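Local coordinates for protein 6-phosphogluconolactonase (Shewanella baltica, PDB 3NWP) that probably hydrolyses 6-phosphogluconolactone to 6-phosphogluconate, the second step of the oxidative pentose phosphate pathway, at residues A[67-72]-A[124-129]; A[111-116]-A[163-168]; A[143-148]-A[173-178]; A[189-194]-A[227-232]. All blocks are in the same frame, centred on the assembly; numbering follows the deposited sequence. Where two conformers were deposited one is given.

In the fold
The four contacts all reach one mixed beta-sheet, yet their chemistry follows their place in the fold. Contact 4 is the plain core case: two parallel strands of the sheet joined by backbone bonds, with mostly buried side chains. Contact 1, also buried, sets the loop after helix 112-122 on strand 66-74 through aromatic and aliphatic packing alone. Contact 3 is more completely buried and polar, side-chain donors and acceptors fastening a loop to strand 175-178. It touches contact 1 through Asp72 and contact 2 through strand 163-166. Contact 2 lies further out, about 17 Å from the chain centre, and mixes alanine packing with a water-bridged polar edge.

Contact 1: residues A[67-72]-A[124-129]; sequences YITLAD and SNFPRP
The CB of Tyr67 lies over one face of the Phe126 ring, 3.8 Å from the ring centroid and 16° off the ring normal, a CH-pi contact over the face, offset toward the rim. The tyrosine ring turns an edge to that phenyl face. The resulting edge-to-face pair has its centroids 5.4 Å apart and its planes inclined at 60°. Pro127 lies over a face of the tyrosine ring in turn: CD of Pro127 stands 4.1 Å from the tyrosine centroid and 3.7 Å from Tyr67 CD1. Two consecutive residues of the loop thus hold different parts of one tyrosine.

The far end of the phenyl ring reaches the strand backbone. Phe126 CZ approaches Ile68 O at 3.4 Å, the carbonyl oxygen lying near the ring plane at its edge, while Phe126 CE2 comes within 3.5 Å of Thr69 CB. Thr69 OG1, anti to its own backbone N (chi1 -165°), is bonded to Arg103 O outside the contact, and the threonine offers the phenyl ring its CB and CG2. An alanine in place of Phe126 would probably leave Tyr67 CB and Thr69 CB without their aromatic cover and open a gap between loop and strand.

Mostly apolar packing seats the connection between helix 112-122 and strand 132-135. Strand 66-74 runs in the sheet between strands 39-43 and 101-102, and its Ile68 packs on Leu41 and Phe102, while Pro127 O is hydrogen-bonded to Ser40 OG.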
loop_
_atom_site.group_PDB
_atom_site.type_symbol
_atom_site.label_atom_id
_atom_site.label_comp_id
_atom_site.label_asym_id
_atom_site.label_seq_id
_atom_site.Cartn_x
_atom_site.Cartn_y
_atom_site.Cartn_z
ATOM N N TYR A 67 11.531 7.922 -3.549
ATOM C CA TYR A 67 10.516 7.804 -4.569
ATOM C C TYR A 67 9.269 7.224 -3.952
ATOM O O TYR A 67 9.356 6.244 -3.206
ATOM C CB TYR A 67 10.994 6.884 -5.690
ATOM C CG TYR A 67 12.077 7.433 -6.551
ATOM C CD1 TYR A 67 13.383 7.441 -6.129
ATOM C CD2 TYR A 67 11.793 7.812 -7.863
ATOM C CE1 TYR A 67 14.409 7.924 -6.960
ATOM C CE2 TYR A 67 12.805 8.283 -8.697
ATOM C CZ TYR A 67 14.104 8.339 -8.226
ATOM O OH TYR A 67 15.133 8.799 -9.019
ATOM N N ILE A 68 8.103 7.834 -4.204
ATOM C CA ILE A 68 6.869 7.399 -3.594
ATOM C C ILE A 68 5.806 7.119 -4.632
ATOM O O ILE A 68 5.681 7.836 -5.615
ATOM C CB ILE A 68 6.313 8.462 -2.639
ATOM C CG1 ILE A 68 7.367 8.896 -1.613
ATOM C CG2 ILE A 68 5.045 7.908 -1.957
ATOM C CD1 ILE A 68 6.894 10.010 -0.634
ATOM N N THR A 69 5.098 6.001 -4.486
ATOM C CA THR A 69 3.960 5.718 -5.333
ATOM C C THR A 69 2.829 5.080 -4.510
ATOM O O THR A 69 2.920 4.967 -3.281
ATOM C CB THR A 69 4.340 4.892 -6.581
ATOM O OG1 THR A 69 3.263 4.956 -7.548
ATOM C CG2 THR A 69 4.689 3.428 -6.280
ATOM N N LEU A 70 1.751 4.700 -5.183
ATOM C CA LEU A 70 0.533 4.187 -4.598
ATOM C C LEU A 70 0.407 2.684 -4.783
ATOM O O LEU A 70 0.801 2.121 -5.828
ATOM C CB LEU A 70 -0.681 4.844 -5.306
ATOM C CG LEU A 70 -0.711 6.378 -5.302
ATOM C CD1 LEU A 70 -1.858 6.916 -6.171
ATOM C CD2 LEU A 70 -0.826 6.883 -3.860
ATOM N N ALA A 71 -0.166 2.023 -3.787
ATOM C CA ALA A 71 -0.495 0.611 -3.912
ATOM C C ALA A 71 -1.560 0.359 -4.974
ATOM O O ALA A 71 -1.586 -0.715 -5.580
ATOM C CB ALA A 71 -0.922 0.003 -2.537
ATOM N N ASP A 72 -2.440 1.338 -5.115
ATOM C CA ASP A 72 -3.598 1.271 -6.029
ATOM C C ASP A 72 -4.196 2.635 -6.196
ATOM O O ASP A 72 -3.886 3.588 -5.466
ATOM C CB ASP A 72 -4.646 0.251 -5.546
ATOM C CG ASP A 72 -5.422 0.696 -4.320
ATOM O OD1 ASP A 72 -4.813 1.289 -3.430
ATOM O OD2 ASP A 72 -6.608 0.414 -4.204
ATOM N N SER A 124 9.029 1.974 -13.950
ATOM C CA SER A 124 10.135 1.054 -14.273
ATOM C C SER A 124 11.462 1.537 -13.683
ATOM O O SER A 124 12.313 0.697 -13.361
ATOM C CB SER A 124 10.278 0.836 -15.794
ATOM O OG SER A 124 9.233 0.022 -16.260
ATOM N N ASN A 125 11.579 2.863 -13.538
ATOM C CA ASN A 125 12.630 3.584 -12.821
ATOM C C ASN A 125 12.665 3.656 -11.274
ATOM O O ASN A 125 13.648 4.140 -10.715
ATOM C CB ASN A 125 12.581 5.045 -13.271
ATOM N N PHE A 126 11.598 3.269 -10.567
ATOM C CA PHE A 126 11.633 3.296 -9.099
ATOM C C PHE A 126 12.618 2.261 -8.630
ATOM O O PHE A 126 12.659 1.178 -9.228
ATOM C CB PHE A 126 10.288 2.882 -8.474
ATOM C CG PHE A 126 9.342 3.985 -8.238
ATOM C CD1 PHE A 126 9.182 4.983 -9.175
ATOM C CD2 PHE A 126 8.748 4.148 -7.008
ATOM C CE1 PHE A 126 8.313 6.021 -8.944
ATOM C CE2 PHE A 126 7.870 5.182 -6.785
ATOM C CZ PHE A 126 7.683 6.123 -7.725
ATOM N N PRO A 127 13.329 2.539 -7.526
ATOM C CA PRO A 127 14.130 1.534 -6.860
ATOM C C PRO A 127 13.272 0.333 -6.463
ATOM O O PRO A 127 12.226 0.500 -5.806
ATOM C CB PRO A 127 14.660 2.244 -5.607
ATOM C CG PRO A 127 14.626 3.664 -5.945
ATOM C CD PRO A 127 13.480 3.866 -6.861
ATOM N N ARG A 128 13.699 -0.838 -6.912
ATOM C CA ARG A 128 13.067 -2.094 -6.563
ATOM C C ARG A 128 14.180 -3.091 -6.201
ATOM O O ARG A 128 15.240 -3.067 -6.819
ATOM C CB ARG A 128 12.173 -2.579 -7.710
ATOM C CG ARG A 128 10.969 -1.652 -7.990
ATOM C CD ARG A 128 10.042 -2.151 -9.064
ATOM N NE ARG A 128 10.630 -1.943 -10.380
ATOM C CZ ARG A 128 11.109 -2.905 -11.162
ATOM N NH1 ARG A 128 11.023 -4.178 -10.805
ATOM N NH2 ARG A 128 11.639 -2.587 -12.346
ATOM N N PRO A 129 13.998 -3.904 -5.175
ATOM C CA PRO A 129 12.762 -4.001 -4.394
ATOM C C PRO A 129 12.346 -2.739 -3.671
ATOM O O PRO A 129 13.187 -1.944 -3.262
ATOM C CB PRO A 129 13.051 -5.085 -3.368
ATOM C CG PRO A 129 14.463 -5.238 -3.362
ATOM C CD PRO A 129 15.000 -4.852 -4.661
#

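Contact 2: residues A[111-116]-A[163-168]; sequences TAEAGA and CVATNP
Glu113 and Asn167 meet tip to tip, the carboxylate of one and the amide of the other nearly coplanar, their planes only 7° apart. Asn167 ND2 donates to Glu113 OE2 across 2.7 Å, on the syn side of the carboxylate, with an angle of 148° at the hydrogen. The glutamate chain bends at chi2 (80°), which turns CD back over the strand, 3.8 Å from Ala165 CB. Water 1 completes the matching of the two flat groups: it donates both to Glu113 OE1 and to Asn167 OD1, so each oxygen or nitrogen at the two tips has a partner.

Behind this polar pair the helix and strand touch through small side chains. Ala112 CB and Ala165 CB face each other at 3.7 Å, and Ala165 CB also sits 3.6 Å from Glu113 N, close under the first turn. Further along, Ala116 CB points to the strand near Val164 CA, and Cys163 SG approaches Ala116 O at 3.7 Å. Such short side chains suit the 7.1 Å separation between the axes of helix 112-116 and strand 163-166, which run antiparallel. Thr111 is the helix N-cap, its OG1 accepting from Ala114 N.

A leucine in place of Asn167 would probably leave Glu113 OE2 without its amide donor and the bridging water without one acceptor, leaving the carboxylate less firmly held. Paired directly and through water, the carboxylate meets a neutral amide; its negative charge near the helix N-terminus is likely to be eased by the backbone N-H groups of the first helical turn.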
loop_
_atom_site.group_PDB
_atom_site.type_symbol
_atom_site.label_atom_id
_atom_site.label_comp_id
_atom_site.label_asym_id
_atom_site.label_seq_id
_atom_site.Cartn_x
_atom_site.Cartn_y
_atom_site.Cartn_z
ATOM N N THR A 111 -9.726 4.573 -19.391
ATOM C CA THR A 111 -9.932 3.440 -18.470
ATOM C C THR A 111 -8.622 2.903 -17.933
ATOM O O THR A 111 -7.578 3.062 -18.537
ATOM C CB THR A 111 -10.635 2.258 -19.156
ATOM O OG1 THR A 111 -9.801 1.748 -20.205
ATOM C CG2 THR A 111 -12.016 2.720 -19.730
ATOM N N ALA A 112 -8.699 2.211 -16.793
ATOM C CA ALA A 112 -7.518 1.610 -16.200
ATOM C C ALA A 112 -6.893 0.590 -17.141
ATOM O O ALA A 112 -5.689 0.460 -17.199
ATOM C CB ALA A 112 -7.893 0.973 -14.827
ATOM N N GLU A 113 -7.722 -0.157 -17.880
ATOM C CA GLU A 113 -7.181 -1.143 -18.811
ATOM C C GLU A 113 -6.310 -0.442 -19.820
ATOM O O GLU A 113 -5.209 -0.935 -20.128
ATOM C CB GLU A 113 -8.311 -1.869 -19.550
ATOM C CG GLU A 113 -9.056 -2.915 -18.752
ATOM C CD GLU A 113 -10.118 -2.365 -17.800
ATOM O OE1 GLU A 113 -10.366 -1.135 -17.730
ATOM O OE2 GLU A 113 -10.729 -3.240 -17.139
ATOM N N ALA A 114 -6.802 0.651 -20.388
ATOM C CA ALA A 114 -6.021 1.354 -21.407
ATOM C C ALA A 114 -4.810 2.055 -20.843
ATOM O O ALA A 114 -3.811 2.194 -21.535
ATOM C CB ALA A 114 -6.892 2.356 -22.167
ATOM N N GLY A 115 -4.877 2.494 -19.576
ATOM C CA GLY A 115 -3.762 3.212 -18.952
ATOM C C GLY A 115 -2.712 2.378 -18.214
ATOM O O GLY A 115 -1.640 2.879 -17.844
ATOM N N ALA A 116 -2.976 1.089 -18.054
ATOM C CA ALA A 116 -2.125 0.254 -17.199
ATOM C C ALA A 116 -0.698 0.152 -17.683
ATOM O O ALA A 116 0.241 0.161 -16.891
ATOM C CB ALA A 116 -2.737 -1.118 -17.004
ATOM N N CYS A 163 1.750 -3.352 -12.640
ATOM C CA CYS A 163 0.387 -2.959 -12.289
ATOM C C CYS A 163 -0.589 -3.420 -13.351
ATOM O O CYS A 163 -0.227 -3.609 -14.523
ATOM C CB CYS A 163 0.283 -1.508 -11.983
ATOM S SG CYS A 163 0.895 -0.438 -13.252
ATOM N N VAL A 164 -1.813 -3.641 -12.900
ATOM C CA VAL A 164 -2.877 -4.140 -13.751
ATOM C C VAL A 164 -4.172 -3.494 -13.364
ATOM O O VAL A 164 -4.311 -2.965 -12.254
ATOM C CB VAL A 164 -3.041 -5.638 -13.711
ATOM C CG1 VAL A 164 -1.762 -6.355 -14.205
ATOM C CG2 VAL A 164 -3.495 -6.139 -12.352
ATOM N N ALA A 165 -5.143 -3.546 -14.280
ATOM C CA ALA A 165 -6.464 -3.038 -13.974
ATOM C C ALA A 165 -7.271 -4.063 -13.256
ATOM O O ALA A 165 -7.182 -5.261 -13.504
ATOM C CB ALA A 165 -7.228 -2.608 -15.303
ATOM N N THR A 166 -8.149 -3.610 -12.369
ATOM C CA THR A 166 -9.145 -4.480 -11.771
ATOM C C THR A 166 -10.489 -3.754 -11.645
ATOM O O THR A 166 -10.534 -2.513 -11.582
ATOM C CB THR A 166 -8.755 -5.045 -10.349
ATOM O OG1 THR A 166 -8.839 -3.985 -9.389
ATOM C CG2 THR A 166 -7.347 -5.676 -10.375
ATOM N N ASN A 167 -11.569 -4.519 -11.621
ATOM C CA ASN A 167 -12.930 -3.951 -11.613
ATOM C C ASN A 167 -13.767 -4.642 -10.553
ATOM O O ASN A 167 -14.494 -5.616 -10.797
ATOM C CB ASN A 167 -13.519 -4.183 -13.014
ATOM C CG ASN A 167 -12.852 -3.311 -14.048
ATOM O OD1 ASN A 167 -13.059 -2.104 -14.069
ATOM N ND2 ASN A 167 -11.957 -3.913 -14.854
ATOM N N PRO A 168 -13.648 -4.189 -9.307
ATOM C CA PRO A 168 -14.503 -4.759 -8.297
ATOM C C PRO A 168 -15.983 -4.595 -8.613
ATOM O O PRO A 168 -16.393 -3.577 -9.208
ATOM C CB PRO A 168 -14.144 -3.954 -7.042
ATOM C CG PRO A 168 -13.494 -2.736 -7.506
ATOM C CD PRO A 168 -12.847 -3.080 -8.798
HETATM O O HOH W 1 -12.180 -0.372 -16.023
#

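Contact 3: residues A[143-148]-A[173-178]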
loop_
_atom_site.group_PDB
_atom_site.type_symbol
_atom_site.label_atom_id
_atom_site.label_comp_id
_atom_site.label_asym_id
_atom_site.label_seq_id
_atom_site.Cartn_x
_atom_site.Cartn_y
_atom_site.Cartn_z
ATOM N N THR A 143 -6.872 -6.174 -0.229
ATOM C CA THR A 143 -5.777 -5.237 -0.010
ATOM C C THR A 143 -5.400 -4.695 -1.380
ATOM O O THR A 143 -5.831 -5.211 -2.398
ATOM C CB THR A 143 -4.597 -5.904 0.709
ATOM O OG1 THR A 143 -3.633 -4.901 1.045
ATOM C CG2 THR A 143 -3.881 -6.963 -0.150
ATOM N N CYS A 144 -4.642 -3.608 -1.422
ATOM C CA CYS A 144 -4.426 -2.925 -2.731
ATOM C C CYS A 144 -5.784 -2.793 -3.405
ATOM O O CYS A 144 -6.763 -2.386 -2.747
ATOM C CB CYS A 144 -3.370 -3.623 -3.578
ATOM S SG CYS A 144 -1.759 -3.749 -2.724
ATOM N N SER A 145 -5.888 -3.060 -4.727
ATOM C CA SER A 145 -7.191 -3.282 -5.357
ATOM C C SER A 145 -7.302 -4.731 -5.831
ATOM O O SER A 145 -7.822 -5.019 -6.933
ATOM C CB SER A 145 -7.549 -2.232 -6.454
ATOM O OG SER A 145 -8.004 -1.021 -5.858
ATOM N N TRP A 146 -6.832 -5.647 -4.989
ATOM C CA TRP A 146 -6.984 -7.084 -5.163
ATOM C C TRP A 146 -8.278 -7.478 -4.511
ATOM O O TRP A 146 -8.351 -7.699 -3.308
ATOM C CB TRP A 146 -5.832 -7.894 -4.520
ATOM C CG TRP A 146 -4.423 -7.511 -4.852
ATOM C CD1 TRP A 146 -3.953 -6.657 -5.853
ATOM C CD2 TRP A 146 -3.272 -7.916 -4.107
ATOM N NE1 TRP A 146 -2.584 -6.544 -5.763
ATOM C CE2 TRP A 146 -2.149 -7.272 -4.671
ATOM C CE3 TRP A 146 -3.091 -8.729 -2.985
ATOM C CZ2 TRP A 146 -0.869 -7.463 -4.171
ATOM C CZ3 TRP A 146 -1.792 -8.897 -2.491
ATOM C CH2 TRP A 146 -0.723 -8.245 -3.066
ATOM N N PHE A 147 -9.354 -7.478 -5.286
ATOM C CA PHE A 147 -10.670 -7.663 -4.746
ATOM C C PHE A 147 -11.182 -9.073 -5.049
ATOM O O PHE A 147 -11.094 -9.514 -6.210
ATOM C CB PHE A 147 -11.646 -6.675 -5.364
ATOM C CG PHE A 147 -11.621 -5.314 -4.753
ATOM C CD1 PHE A 147 -12.402 -5.029 -3.652
ATOM C CD2 PHE A 147 -10.837 -4.301 -5.300
ATOM C CE1 PHE A 147 -12.400 -3.766 -3.100
ATOM C CE2 PHE A 147 -10.802 -3.064 -4.719
ATOM C CZ PHE A 147 -11.596 -2.784 -3.626
ATOM N N PRO A 148 -11.763 -9.719 -4.068
ATOM C CA PRO A 148 -12.301 -11.060 -4.310
ATOM C C PRO A 148 -13.548 -11.057 -5.224
ATOM O O PRO A 148 -13.862 -12.063 -5.826
ATOM C CB PRO A 148 -12.608 -11.568 -2.913
ATOM C CG PRO A 148 -12.779 -10.392 -2.048
ATOM C CD PRO A 148 -11.933 -9.294 -2.660
ATOM N N HIS A 173 -15.726 2.253 -8.792
ATOM C CA HIS A 173 -14.633 2.787 -9.645
ATOM C C HIS A 173 -13.764 1.671 -10.232
ATOM O O HIS A 173 -13.408 0.687 -9.549
ATOM C CB HIS A 173 -13.733 3.834 -8.940
ATOM C CG HIS A 173 -14.495 4.879 -8.187
ATOM N ND1 HIS A 173 -15.337 5.777 -8.807
ATOM C CD2 HIS A 173 -14.580 5.134 -6.863
ATOM C CE1 HIS A 173 -15.894 6.560 -7.894
ATOM N NE2 HIS A 173 -15.461 6.185 -6.705
ATOM N N GLY A 174 -13.447 1.834 -11.489
ATOM C CA GLY A 174 -12.359 1.057 -12.074
ATOM C C GLY A 174 -11.103 1.322 -11.250
ATOM O O GLY A 174 -10.918 2.420 -10.765
ATOM N N ARG A 175 -10.195 0.340 -11.212
ATOM C CA ARG A 175 -8.995 0.432 -10.399
ATOM C C ARG A 175 -7.765 0.070 -11.207
ATOM O O ARG A 175 -7.807 -0.764 -12.128
ATOM C CB ARG A 175 -9.046 -0.535 -9.193
ATOM C CG ARG A 175 -10.343 -0.505 -8.371
ATOM C CD ARG A 175 -10.543 0.839 -7.788
ATOM N NE ARG A 175 -11.712 0.922 -6.916
ATOM C CZ ARG A 175 -11.675 0.794 -5.574
ATOM N NH1 ARG A 175 -10.523 0.509 -4.956
ATOM N NH2 ARG A 175 -12.790 0.948 -4.860
ATOM N N ILE A 176 -6.665 0.688 -10.817
ATOM C CA ILE A 176 -5.352 0.180 -11.160
ATOM C C ILE A 176 -4.758 -0.279 -9.836
ATOM O O ILE A 176 -5.006 0.312 -8.783
ATOM C CB ILE A 176 -4.544 1.263 -11.857
ATOM C CG1 ILE A 176 -3.201 0.759 -12.316
ATOM C CG2 ILE A 176 -4.389 2.497 -10.993
ATOM C CD1 ILE A 176 -2.761 1.487 -13.588
ATOM N N THR A 177 -4.004 -1.349 -9.898
ATOM C CA THR A 177 -3.345 -1.864 -8.702
ATOM C C THR A 177 -1.938 -2.287 -9.017
ATOM O O THR A 177 -1.668 -2.910 -10.055
ATOM C CB THR A 177 -4.156 -3.038 -8.123
ATOM O OG1 THR A 177 -3.662 -3.370 -6.793
ATOM C CG2 THR A 177 -4.109 -4.305 -8.982
ATOM N N LEU A 178 -1.054 -2.130 -8.050
ATOM C CA LEU A 178 0.199 -2.861 -8.125
ATOM C C LEU A 178 -0.121 -4.342 -8.005
ATOM O O LEU A 178 -1.032 -4.764 -7.332
ATOM C CB LEU A 178 1.212 -2.394 -7.050
ATOM C CG LEU A 178 1.680 -0.953 -7.082
ATOM C CD1 LEU A 178 2.916 -0.732 -6.124
ATOM C CD2 LEU A 178 1.962 -0.416 -8.475
HETATM O O HOH W 2 -8.907 -0.639 -2.225
#
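Thr177 OG1 accepts from Ser145 N at 3.1 Å in a fairly straight bond, 166° at the hydrogen, and passes its own proton to Leu178 O. Anti to its backbone N, this hydroxyl stands between the loop and the strand and serves both. Cys144 CB packs against it at 3.2 Å, from the residue just before the serine.

Leu178 O takes a second donor. Trp146 NE1 reaches it at 2.8 Å, nearly along the C=O axis and within the plane of the indole, so the carbonyl is gripped by two donors and the indole N-H is satisfied. The NE1 bond is likely to fix the rotation of the indole, whose CD1 lies 3.4 Å from Thr177 OG1.

At the other end of the strand segment, Arg175 bends at chi2 and donates through NH1 to Ser145 OG at 3.1 Å, the oxygen lying 21° out of the guanidinium plane. Arg175 NH2 is held by Pro172 O, and NE makes a weak bond to His173 O. Phe147 presents its ring edge over one face of the guanidinium, with CE2 3.6 Å from NH1 and the two planes 86° apart. Water 2 donates to Cys144 O, its link to Arg175 NH1 being weak.

Ser145 O accepts from Thr166 OG1, so the serine ties the loop before helix 153-158 to three strands of the sheet, 66-74, 163-166 and 175-178. Its hydroxyl, accepting from Arg175 NH1 and bonded more firmly to Asp72 OD2, thereby links a guanidinium and a carboxylate whose direct ion pair is long and weak.

Contact 4: residues A[189-194]-A[227-232]; sequences IYLHLV and VDVFWS
Tyr190 runs beside Asp228 and Phe230, all three pointing the same way from one face of the sheet. Its CB lies 4.0 Å from Asp228 O. CG stands anti to the carbonyl carbon (chi1 -68°), and from it the ring leans toward the other strand: CD1 meets Phe230 CE1 at 3.6 Å and Asp228 CB at 3.9 Å, and CE1 stays close to the same two atoms. The tyrosine and phenylalanine rings are steeply inclined, their planes at 82°, in an oblique pairing. At the tip, OH leaves the contact to bond Gln28 OE1 on helix 14-36, which covers this face; Leu21 and Lys24 of that helix also pack on the tyrosine.

Strands 189-194 and 227-232 are parallel neighbours in the sheet, their intervening chain carrying helices 196-206 and 217-220, an arrangement of the beta-alpha-beta kind. Ile189 O accepts from Asp228 N, and Asp228 O from Leu191 N. Leu191 O then takes Phe230 N at 2.8 Å, and Phe230 O takes Leu193 N, the straightest of the set at 173°. The last bond, Ser232 N to Leu193 O, is weak.

On the other face Ile189 CB meets Val227 CG2 at 4.0 Å, while Leu193 reaches Val229 CG1 through CD1 and Trp231 CD1 through CB, 3.8 Å away. The indole NE1 of Trp231 is bonded to Gly195 O, the residue after Val194.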
loop_
_atom_site.group_PDB
_atom_site.type_symbol
_atom_site.label_atom_id
_atom_site.label_comp_id
_atom_site.label_asym_id
_atom_site.label_seq_id
_atom_site.Cartn_x
_atom_site.Cartn_y
_atom_site.Cartn_z
ATOM N N ILE A 189 6.900 -4.872 4.615
ATOM C CA ILE A 189 5.520 -4.468 4.485
ATOM C C ILE A 189 4.951 -4.198 5.858
ATOM O O ILE A 189 5.234 -4.913 6.848
ATOM C CB ILE A 189 4.728 -5.650 3.820
ATOM C CG1 ILE A 189 5.232 -5.881 2.403
ATOM C CG2 ILE A 189 3.228 -5.362 3.877
ATOM C CD1 ILE A 189 4.686 -7.149 1.741
ATOM N N TYR A 190 4.132 -3.135 5.952
ATOM C CA TYR A 190 3.336 -2.811 7.144
ATOM C C TYR A 190 1.883 -2.928 6.802
ATOM O O TYR A 190 1.504 -2.510 5.702
ATOM C CB TYR A 190 3.627 -1.387 7.605
ATOM C CG TYR A 190 5.016 -1.226 8.127
ATOM C CD1 TYR A 190 5.351 -1.680 9.379
ATOM C CD2 TYR A 190 6.015 -0.616 7.382
ATOM C CE1 TYR A 190 6.670 -1.607 9.836
ATOM C CE2 TYR A 190 7.310 -0.465 7.854
ATOM C CZ TYR A 190 7.625 -0.956 9.110
ATOM O OH TYR A 190 8.929 -0.863 9.578
ATOM N N LEU A 191 1.088 -3.578 7.639
ATOM C CA LEU A 191 -0.345 -3.573 7.490
ATOM C C LEU A 191 -0.933 -2.741 8.625
ATOM O O LEU A 191 -0.772 -3.108 9.800
ATOM C CB LEU A 191 -0.890 -4.995 7.563
ATOM C CG LEU A 191 -2.384 -5.139 7.424
ATOM C CD1 LEU A 191 -2.915 -4.559 6.066
ATOM C CD2 LEU A 191 -2.809 -6.606 7.575
ATOM N N HIS A 192 -1.595 -1.621 8.306
ATOM C CA HIS A 192 -2.067 -0.625 9.247
ATOM C C HIS A 192 -3.557 -0.822 9.374
ATOM O O HIS A 192 -4.328 -0.552 8.421
ATOM C CB HIS A 192 -1.700 0.726 8.706
ATOM C CG HIS A 192 -2.132 1.880 9.548
ATOM N ND1 HIS A 192 -1.908 3.190 9.142
ATOM C CD2 HIS A 192 -2.679 1.946 10.783
ATOM C CE1 HIS A 192 -2.375 3.995 10.083
ATOM N NE2 HIS A 192 -2.838 3.275 11.090
ATOM N N LEU A 193 -3.979 -1.264 10.553
ATOM C CA LEU A 193 -5.375 -1.531 10.841
ATOM C C LEU A 193 -5.863 -0.746 12.070
ATOM O O LEU A 193 -5.116 -0.564 13.035
ATOM C CB LEU A 193 -5.578 -3.018 11.167
ATOM C CG LEU A 193 -5.065 -4.045 10.184
ATOM C CD1 LEU A 193 -5.300 -5.466 10.729
ATOM C CD2 LEU A 193 -5.783 -3.837 8.835
ATOM N N VAL A 194 -7.120 -0.280 12.056
ATOM C CA VAL A 194 -7.729 0.375 13.192
ATOM C C VAL A 194 -9.131 -0.181 13.444
ATOM O O VAL A 194 -9.939 -0.263 12.495
ATOM C CB VAL A 194 -7.766 1.916 13.026
ATOM C CG1 VAL A 194 -8.503 2.622 14.220
ATOM C CG2 VAL A 194 -6.342 2.444 12.874
ATOM N N VAL A 227 6.339 -8.871 7.246
ATOM C CA VAL A 227 5.100 -8.147 7.366
ATOM C C VAL A 227 4.858 -7.876 8.841
ATOM O O VAL A 227 4.786 -8.798 9.674
ATOM C CB VAL A 227 3.910 -8.981 6.840
ATOM C CG1 VAL A 227 2.594 -8.210 7.062
ATOM C CG2 VAL A 227 4.083 -9.295 5.399
ATOM N N ASP A 228 4.723 -6.600 9.200
ATOM C CA ASP A 228 4.437 -6.229 10.574
ATOM C C ASP A 228 3.009 -5.613 10.588
ATOM O O ASP A 228 2.725 -4.626 9.856
ATOM C CB ASP A 228 5.388 -5.187 11.118
ATOM C CG ASP A 228 6.809 -5.723 11.344
ATOM O OD1 ASP A 228 7.323 -6.559 10.589
ATOM O OD2 ASP A 228 7.427 -5.223 12.307
ATOM N N VAL A 229 2.111 -6.165 11.392
ATOM C CA VAL A 229 0.748 -5.643 11.501
ATOM C C VAL A 229 0.644 -4.709 12.691
ATOM O O VAL A 229 1.060 -5.040 13.815
ATOM C CB VAL A 229 -0.241 -6.804 11.697
ATOM C CG1 VAL A 229 -1.693 -6.275 11.861
ATOM C CG2 VAL A 229 -0.098 -7.834 10.527
ATOM N N PHE A 230 0.254 -3.468 12.430
ATOM C CA PHE A 230 0.079 -2.419 13.449
ATOM C C PHE A 230 -1.400 -2.178 13.681
ATOM O O PHE A 230 -2.150 -1.908 12.692
ATOM C CB PHE A 230 0.709 -1.113 12.981
ATOM C CG PHE A 230 2.190 -1.006 13.206
ATOM C CD1 PHE A 230 3.112 -1.921 12.653
ATOM C CD2 PHE A 230 2.704 0.023 13.961
ATOM C CE1 PHE A 230 4.447 -1.799 12.911
ATOM C CE2 PHE A 230 4.056 0.139 14.218
ATOM C CZ PHE A 230 4.940 -0.736 13.700
ATOM N N TRP A 231 -1.854 -2.264 14.923
ATOM C CA TRP A 231 -3.274 -2.142 15.205
ATOM C C TRP A 231 -3.536 -1.365 16.477
ATOM O O TRP A 231 -2.779 -1.455 17.432
ATOM C CB TRP A 231 -3.944 -3.540 15.311
ATOM C CG TRP A 231 -5.426 -3.499 15.683
ATOM C CD1 TRP A 231 -6.490 -3.356 14.845
ATOM C CD2 TRP A 231 -5.964 -3.610 16.999
ATOM N NE1 TRP A 231 -7.652 -3.318 15.550
ATOM C CE2 TRP A 231 -7.366 -3.478 16.881
ATOM C CE3 TRP A 231 -5.396 -3.763 18.269
ATOM C CZ2 TRP A 231 -8.223 -3.546 17.983
ATOM C CZ3 TRP A 231 -6.235 -3.813 19.360
ATOM C CH2 TRP A 231 -7.650 -3.722 19.201
ATOM N N SER A 232 -4.644 -0.614 16.497
ATOM C CA SER A 232 -5.253 -0.037 17.719
ATOM C C SER A 232 -6.740 -0.109 17.598
ATOM O O SER A 232 -7.272 -0.054 16.472
ATOM C CB SER A 232 -4.834 1.426 17.870
ATOM O OG SER A 232 -5.323 1.924 19.113
#